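Sialyltransferase 0160 (Photobacterium damselae, PDB 4R84) transfers sialic acid from a CMP-activated donor to an acceptor glycan, as a bacterial sialyltransferase of the GT-B group. Local coordinates at residues A[282-285]-A[286-290]; A[307-310]-A[311-314]; A[73-76]-A[77-80]. One frame throughout, in Å; residues are numbered along the deposited sequence.

Contact 1 (A[282-285]-A[286-290]); sequences YNWH and KLYDT
N283 begins the grip on the residues that follow: its carbonyl O receives K286 N at 3.1 Å, three residues on. The carboxamide of N283 is engaged elsewhere, OD1 with Y312 OH and ND2 with L256 O and G279 O, and K286 CG merely brushes OD1. W284 follows, and its carbonyl O takes two N-H groups. L287 N reaches it at 3.0 Å from above the plane, whereas Y288 N comes in at 2.9 Å almost in line with the C=O bond (169°). These two bonds wind the loop into a tight turn just before strand 290-294, a parallel strand of the large mixed sheet, consistent with the Rossmann-type half of a GT-B enzyme. The W284 indole offers its rim to the Y288 ring, CE3 lying 3.9 Å from CD2, and the two side chains run alongside each other between helices 252-267 and 213-219 and strand 225-233. H285 closes the segment. Its imidazole takes the cramped position between backbone N and carbonyl carbon (chi1 68°), beside the K286 chain, whose CG sits over one face, 4.2 Å from the ring centroid: a CH-pi contact. H285 ND1 is bonded to Y292 OH and NE2 to Y312 O, which fix the ring's rotation. H285 CB packs against T290 CB at 3.9 Å, and T290 OG1 donates to Y288 O. The chemistry is thus divided: backbone carbonyls shape the turn, while the flat side groups of N283 and H285 tie this partly buried loop to helix 307-313.

Contact 2 (A[307-310]-A[311-314]); sequences HDLR and DYLG
D311 meets H307 through the first of four i to i+4 backbone bonds that make 307-313 a short alpha-helix, a worked case of how two turns present different chemistry on different sides. D311 N, Y312 N, L313 N and G314 N donate in turn to H307 O, D308 O, L309 O and R310 O, the L313 bond measuring 2.8 Å. G314, with positive phi, is the residue at which the chain leaves the helical path.

Apolar contact follows the buried side. L309 CD1 comes to 3.9 Å from L313 CG, the two leucines crossing at a slant. The same CD1 approaches Y312 CD2 more loosely. L309 also packs on L243 and W246 of helix 237-246, and L313 on Y292 and F294 of strand 290-294.

Charge gathers on the outer side. R310 and D311 lie alongside each other, R310 NE to D311 OD1 3.6 Å, a long salt bridge in which the carboxylate oxygen sits at the guanidinium edge and the two planes are 34° apart. A bend at chi3 (58°) turns the guanidinium this way; it has a second carboxylate partner, D301, at NH1. Its NH2 lies over one face of the H307 ring, toward the rim, while H307 NE2 bonds to D301 O. At the C-terminal end one water donates both to R310 O, at 2.7 Å, and to G314 O, at 2.8 Å.

Contact 3 (A[73-76]-A[77-80]); sequences ESDK and QAIS
A water joins the backbone of this surface turn most closely, donating to A78 O at 2.6 Å and to K76 O at 2.8 Å, and so spanning the point where the chain straightens. Directly across the two segments the firm bond is A78 N to D75 O, 2.9 Å. Q77 N to S74 O, at 3.5 Å, is weak. Both span three residues, as does K76 N to E73 O just before them. Residues 73-76 have helical backbone angles, but bonds that span three residues rather than four do not make a regular alpha-helix, and the chain runs through a succession of turns.

Side chains add little across the join. A78 CB rests 3.4 Å from D75 O, the carbonyl that its own N-H uses. The Q77 chain, bent at chi2 (-53°), folds back beside the K76 carbonyl, yet its amide finds its partner elsewhere: NE2 bonds to H60 O.

K76 runs fully extended beyond CG, which carries its ammonium along the turn to E73. K76 NZ to E73 OE1 is 3.3 Å, a salt bridge whose hydrogen bond is weak. Both groups sit at the surface, where solvent probably competes with them.

Within the PKD-like domain, the turn lies between strands 59-66 and 81-84. The K76 backbone bonds to that of W62, and Q77 and I79 lean on S61 and H60, so strand 59-66 backs the loop.

Overall arrangement
Contacts 1 and 2 belong together, whereas contact 3 stands apart. The first two, about 13 Å between centres, meet directly in the sialyltransferase part of the chain: both pack against helix 252-267, the loop 282-290 runs into strand 290-294, and helix 307-313 packs on that strand. Both are partly buried, and in contact 1 the side-chain polar groups of N283, W284 and H285 find protein partners. Contact 3, whose centre is about 47 and 56 Å from theirs, is a surface turn in the PKD-like domain, with no buried residue among those that touch. The principle is visible in the chemistry: aromatic and leucine packing inside, a water bridge and charged pairs where helix or turn faces outward.

Contact 1 (A[282-285]-A[286-290])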
loop_
_atom_site.group_PDB
_atom_site.type_symbol
_atom_site.label_atom_id
_atom_site.label_comp_id
_atom_site.label_asym_id
_atom_site.label_seq_id
_atom_site.Cartn_x
_atom_site.Cartn_y
_atom_site.Cartn_z
ATOM N N TYR A 282 9.016 -12.027 8.901
ATOM C CA TYR A 282 10.157 -11.167 8.619
ATOM C C TYR A 282 11.351 -11.921 8.041
ATOM O O TYR A 282 12.496 -11.494 8.185
ATOM C CB TYR A 282 10.581 -10.404 9.882
ATOM C CG TYR A 282 9.595 -9.332 10.276
ATOM C CD1 TYR A 282 9.331 -8.259 9.434
ATOM C CD2 TYR A 282 8.936 -9.390 11.494
ATOM C CE1 TYR A 282 8.426 -7.276 9.791
ATOM C CE2 TYR A 282 8.027 -8.412 11.865
ATOM C CZ TYR A 282 7.778 -7.360 11.023
ATOM O OH TYR A 282 6.876 -6.395 11.395
ATOM N N ASN A 283 11.078 -13.035 7.370
ATOM C CA ASN A 283 12.121 -13.772 6.647
ATOM C C ASN A 283 11.957 -13.750 5.130
ATOM O O ASN A 283 12.717 -14.408 4.416
ATOM C CB ASN A 283 12.158 -15.225 7.100
ATOM C CG ASN A 283 13.062 -15.440 8.282
ATOM O OD1 ASN A 283 14.032 -14.702 8.484
ATOM N ND2 ASN A 283 12.753 -16.456 9.079
ATOM N N TRP A 284 10.959 -13.035 4.630
ATOM C CA TRP A 284 10.690 -13.076 3.192
ATOM C C TRP A 284 11.826 -12.458 2.386
ATOM O O TRP A 284 12.097 -12.901 1.268
ATOM C CB TRP A 284 9.362 -12.401 2.877
ATOM C CG TRP A 284 8.224 -13.269 3.355
ATOM C CD1 TRP A 284 7.652 -13.268 4.594
ATOM C CD2 TRP A 284 7.553 -14.282 2.603
ATOM N NE1 TRP A 284 6.664 -14.223 4.657
ATOM C CE2 TRP A 284 6.591 -14.865 3.443
ATOM C CE3 TRP A 284 7.682 -14.767 1.292
ATOM C CZ2 TRP A 284 5.743 -15.893 3.019
ATOM C CZ3 TRP A 284 6.845 -15.789 0.869
ATOM C CH2 TRP A 284 5.886 -16.340 1.731
ATOM N N HIS A 285 12.507 -11.469 2.962
ATOM C CA HIS A 285 13.605 -10.799 2.254
ATOM C C HIS A 285 14.843 -11.692 2.087
ATOM O O HIS A 285 15.743 -11.367 1.315
ATOM C CB HIS A 285 13.985 -9.510 2.980
ATOM C CG HIS A 285 14.623 -9.739 4.311
ATOM N ND1 HIS A 285 13.971 -10.377 5.344
ATOM C CD2 HIS A 285 15.850 -9.412 4.783
ATOM C CE1 HIS A 285 14.773 -10.445 6.393
ATOM N NE2 HIS A 285 15.919 -9.865 6.078
ATOM N N LYS A 286 14.873 -12.816 2.802
ATOM C CA LYS A 286 15.953 -13.804 2.686
ATOM C C LYS A 286 15.746 -14.706 1.483
ATOM O O LYS A 286 16.658 -15.411 1.050
ATOM C CB LYS A 286 16.036 -14.664 3.955
ATOM C CG LYS A 286 16.429 -13.950 5.244
ATOM C CD LYS A 286 17.917 -13.647 5.297
ATOM C CE LYS A 286 18.251 -12.259 4.813
ATOM N NZ LYS A 286 19.722 -12.020 4.878
ATOM N N LEU A 287 14.535 -14.703 0.951
ATOM C CA LEU A 287 14.189 -15.623 -0.131
ATOM C C LEU A 287 13.765 -14.942 -1.425
ATOM O O LEU A 287 13.903 -15.519 -2.515
ATOM C CB LEU A 287 13.075 -16.565 0.334
ATOM C CG LEU A 287 13.424 -17.413 1.560
ATOM C CD1 LEU A 287 12.227 -18.244 2.005
ATOM C CD2 LEU A 287 14.614 -18.308 1.284
ATOM N N TYR A 288 13.246 -13.725 -1.307
ATOM C CA TYR A 288 12.757 -12.948 -2.437
ATOM C C TYR A 288 13.131 -11.496 -2.244
ATOM O O TYR A 288 13.409 -11.070 -1.120
ATOM C CB TYR A 288 11.237 -13.057 -2.571
ATOM C CG TYR A 288 10.741 -14.469 -2.710
ATOM C CD1 TYR A 288 10.707 -15.095 -3.947
ATOM C CD2 TYR A 288 10.327 -15.191 -1.583
ATOM C CE1 TYR A 288 10.268 -16.410 -4.071
ATOM C CE2 TYR A 288 9.885 -16.489 -1.693
ATOM C CZ TYR A 288 9.862 -17.097 -2.940
ATOM O OH TYR A 288 9.425 -18.391 -3.048
ATOM N N ASP A 289 13.131 -10.740 -3.337
ATOM C CA ASP A 289 13.303 -9.291 -3.276
ATOM C C ASP A 289 12.077 -8.673 -2.611
ATOM O O ASP A 289 11.022 -8.577 -3.228
ATOM C CB ASP A 289 13.507 -8.715 -4.676
ATOM C CG ASP A 289 13.873 -7.246 -4.654
ATOM O OD1 ASP A 289 14.079 -6.690 -3.554
ATOM O OD2 ASP A 289 13.999 -6.657 -5.745
ATOM N N THR A 290 12.253 -8.236 -1.365
ATOM C CA THR A 290 11.152 -7.845 -0.495
ATOM C C THR A 290 11.375 -6.482 0.136
ATOM O O THR A 290 12.461 -6.198 0.637
ATOM C CB THR A 290 10.963 -8.859 0.663
ATOM O OG1 THR A 290 10.750 -10.169 0.132
ATOM C CG2 THR A 290 9.782 -8.465 1.572
#

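Contact 2 (A[307-310]-A[311-314])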
loop_
_atom_site.group_PDB
_atom_site.type_symbol
_atom_site.label_atom_id
_atom_site.label_comp_id
_atom_site.label_asym_id
_atom_site.label_seq_id
_atom_site.Cartn_x
_atom_site.Cartn_y
_atom_site.Cartn_z
ATOM N N HIS A 307 16.899 -3.228 17.774
ATOM C CA HIS A 307 18.053 -2.885 16.950
ATOM C C HIS A 307 18.561 -4.110 16.196
ATOM O O HIS A 307 19.046 -4.000 15.067
ATOM C CB HIS A 307 19.166 -2.293 17.811
ATOM C CG HIS A 307 18.899 -0.888 18.248
ATOM N ND1 HIS A 307 19.776 -0.174 19.037
ATOM C CD2 HIS A 307 17.842 -0.072 18.026
ATOM C CE1 HIS A 307 19.277 1.028 19.269
ATOM N NE2 HIS A 307 18.105 1.115 18.666
ATOM N N ASP A 308 18.447 -5.282 16.822
ATOM C CA ASP A 308 18.903 -6.508 16.185
ATOM C C ASP A 308 18.001 -6.869 14.997
ATOM O O ASP A 308 18.488 -7.365 13.971
ATOM C CB ASP A 308 18.978 -7.656 17.200
ATOM C CG ASP A 308 17.664 -7.905 17.929
ATOM O OD1 ASP A 308 16.692 -7.137 17.739
ATOM O OD2 ASP A 308 17.625 -8.866 18.731
ATOM N N LEU A 309 16.701 -6.607 15.118
ATOM C CA LEU A 309 15.797 -6.811 13.985
ATOM C C LEU A 309 16.064 -5.779 12.887
ATOM O O LEU A 309 16.090 -6.115 11.694
ATOM C CB LEU A 309 14.334 -6.752 14.436
ATOM C CG LEU A 309 13.355 -6.905 13.263
ATOM C CD1 LEU A 309 13.513 -8.269 12.593
ATOM C CD2 LEU A 309 11.907 -6.704 13.721
ATOM N N ARG A 310 16.297 -4.533 13.294
ATOM C CA ARG A 310 16.655 -3.471 12.355
ATOM C C ARG A 310 17.828 -3.878 11.469
ATOM O O ARG A 310 17.790 -3.733 10.228
ATOM C CB ARG A 310 17.025 -2.196 13.113
ATOM C CG ARG A 310 17.409 -1.042 12.212
ATOM C CD ARG A 310 17.989 0.084 13.015
ATOM N NE ARG A 310 19.160 -0.349 13.780
ATOM C CZ ARG A 310 19.725 0.377 14.735
ATOM N NH1 ARG A 310 19.210 1.559 15.048
ATOM N NH2 ARG A 310 20.784 -0.083 15.390
ATOM N N ASP A 311 18.851 -4.424 12.110
ATOM C CA ASP A 311 20.040 -4.873 11.393
ATOM C C ASP A 311 19.734 -6.070 10.504
ATOM O O ASP A 311 20.253 -6.171 9.394
ATOM C CB ASP A 311 21.159 -5.222 12.372
ATOM C CG ASP A 311 21.667 -4.011 13.130
ATOM O OD1 ASP A 311 21.454 -2.875 12.649
ATOM O OD2 ASP A 311 22.278 -4.193 14.207
ATOM N N TYR A 312 18.873 -6.956 10.997
ATOM C CA TYR A 312 18.501 -8.175 10.277
ATOM C C TYR A 312 17.717 -7.864 9.013
ATOM O O TYR A 312 17.876 -8.542 7.997
ATOM C CB TYR A 312 17.672 -9.097 11.179
ATOM C CG TYR A 312 17.363 -10.451 10.575
ATOM C CD1 TYR A 312 18.358 -11.404 10.426
ATOM C CD2 TYR A 312 16.076 -10.772 10.147
ATOM C CE1 TYR A 312 18.088 -12.640 9.877
ATOM C CE2 TYR A 312 15.791 -12.008 9.601
ATOM C CZ TYR A 312 16.805 -12.945 9.471
ATOM O OH TYR A 312 16.551 -14.186 8.929
ATOM N N LEU A 313 16.843 -6.867 9.083
ATOM C CA LEU A 313 16.069 -6.483 7.897
ATOM C C LEU A 313 16.902 -5.635 6.956
ATOM O O LEU A 313 16.762 -5.730 5.729
ATOM C CB LEU A 313 14.816 -5.709 8.293
ATOM C CG LEU A 313 13.816 -6.455 9.177
ATOM C CD1 LEU A 313 12.604 -5.597 9.472
ATOM C CD2 LEU A 313 13.393 -7.728 8.471
ATOM N N GLY A 314 17.762 -4.801 7.536
ATOM C CA GLY A 314 18.636 -3.959 6.742
ATOM C C GLY A 314 17.885 -3.073 5.767
ATOM O O GLY A 314 16.898 -2.417 6.126
HETATM O O HOH W 1 16.814 -1.599 8.829
#

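Contact 3 (A[73-76]-A[77-80])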
loop_
_atom_site.group_PDB
_atom_site.type_symbol
_atom_site.label_atom_id
_atom_site.label_comp_id
_atom_site.label_asym_id
_atom_site.label_seq_id
_atom_site.Cartn_x
_atom_site.Cartn_y
_atom_site.Cartn_z
ATOM N N GLU A 73 15.211 -7.524 -43.950
ATOM C CA GLU A 73 15.909 -6.762 -44.979
ATOM C C GLU A 73 15.130 -5.549 -45.470
ATOM O O GLU A 73 15.696 -4.466 -45.630
ATOM C CB GLU A 73 16.248 -7.670 -46.167
ATOM C CG GLU A 73 17.301 -7.100 -47.120
ATOM C CD GLU A 73 18.653 -6.863 -46.467
ATOM O OE1 GLU A 73 18.950 -7.499 -45.433
ATOM O OE2 GLU A 73 19.419 -6.026 -46.990
ATOM N N SER A 74 13.823 -5.713 -45.638
ATOM C CA SER A 74 12.978 -4.651 -46.171
ATOM C C SER A 74 12.924 -3.440 -45.255
ATOM O O SER A 74 12.798 -2.307 -45.714
ATOM C CB SER A 74 11.567 -5.181 -46.417
ATOM O OG SER A 74 11.002 -5.681 -45.218
ATOM N N ASP A 75 13.009 -3.693 -43.956
ATOM C CA ASP A 75 12.911 -2.645 -42.949
ATOM C C ASP A 75 14.131 -1.731 -42.888
ATOM O O ASP A 75 14.050 -0.629 -42.348
ATOM C CB ASP A 75 12.635 -3.272 -41.583
ATOM C CG ASP A 75 11.243 -3.868 -41.499
ATOM O OD1 ASP A 75 10.341 -3.377 -42.219
ATOM O OD2 ASP A 75 11.046 -4.831 -40.733
ATOM N N LYS A 76 15.265 -2.188 -43.412
ATOM C CA LYS A 76 16.467 -1.355 -43.438
ATOM C C LYS A 76 16.228 -0.027 -44.157
ATOM O O LYS A 76 16.867 0.981 -43.840
ATOM C CB LYS A 76 17.632 -2.098 -44.093
ATOM C CG LYS A 76 18.125 -3.299 -43.316
ATOM C CD LYS A 76 19.363 -3.885 -43.973
ATOM C CE LYS A 76 19.903 -5.074 -43.196
ATOM N NZ LYS A 76 21.132 -5.616 -43.837
ATOM N N GLN A 77 15.315 -0.021 -45.127
ATOM C CA GLN A 77 14.993 1.204 -45.848
ATOM C C GLN A 77 13.654 1.807 -45.424
ATOM O O GLN A 77 13.170 2.751 -46.041
ATOM C CB GLN A 77 15.003 0.946 -47.361
ATOM C CG GLN A 77 16.408 0.939 -47.934
ATOM C CD GLN A 77 17.176 2.200 -47.574
ATOM O OE1 GLN A 77 16.728 3.307 -47.863
ATOM N NE2 GLN A 77 18.341 2.036 -46.946
ATOM N N ALA A 78 13.050 1.267 -44.369
ATOM C CA ALA A 78 11.829 1.857 -43.837
ATOM C C ALA A 78 12.190 3.027 -42.934
ATOM O O ALA A 78 13.294 3.081 -42.396
ATOM C CB ALA A 78 11.016 0.826 -43.076
ATOM N N ILE A 79 11.273 3.975 -42.778
ATOM C CA ILE A 79 11.484 5.033 -41.810
ATOM C C ILE A 79 11.042 4.528 -40.448
ATOM O O ILE A 79 11.801 4.568 -39.486
ATOM C CB ILE A 79 10.713 6.320 -42.158
ATOM C CG1 ILE A 79 11.162 6.862 -43.517
ATOM C CG2 ILE A 79 10.945 7.374 -41.096
ATOM C CD1 ILE A 79 12.658 7.079 -43.622
ATOM N N SER A 80 9.803 4.051 -40.383
ATOM C CA SER A 80 9.276 3.443 -39.168
ATOM C C SER A 80 8.883 2.013 -39.473
ATOM O O SER A 80 8.377 1.726 -40.557
ATOM C CB SER A 80 8.073 4.227 -38.645
ATOM O OG SER A 80 8.430 5.558 -38.318
HETATM O O HOH W 2 15.704 3.491 -43.312
#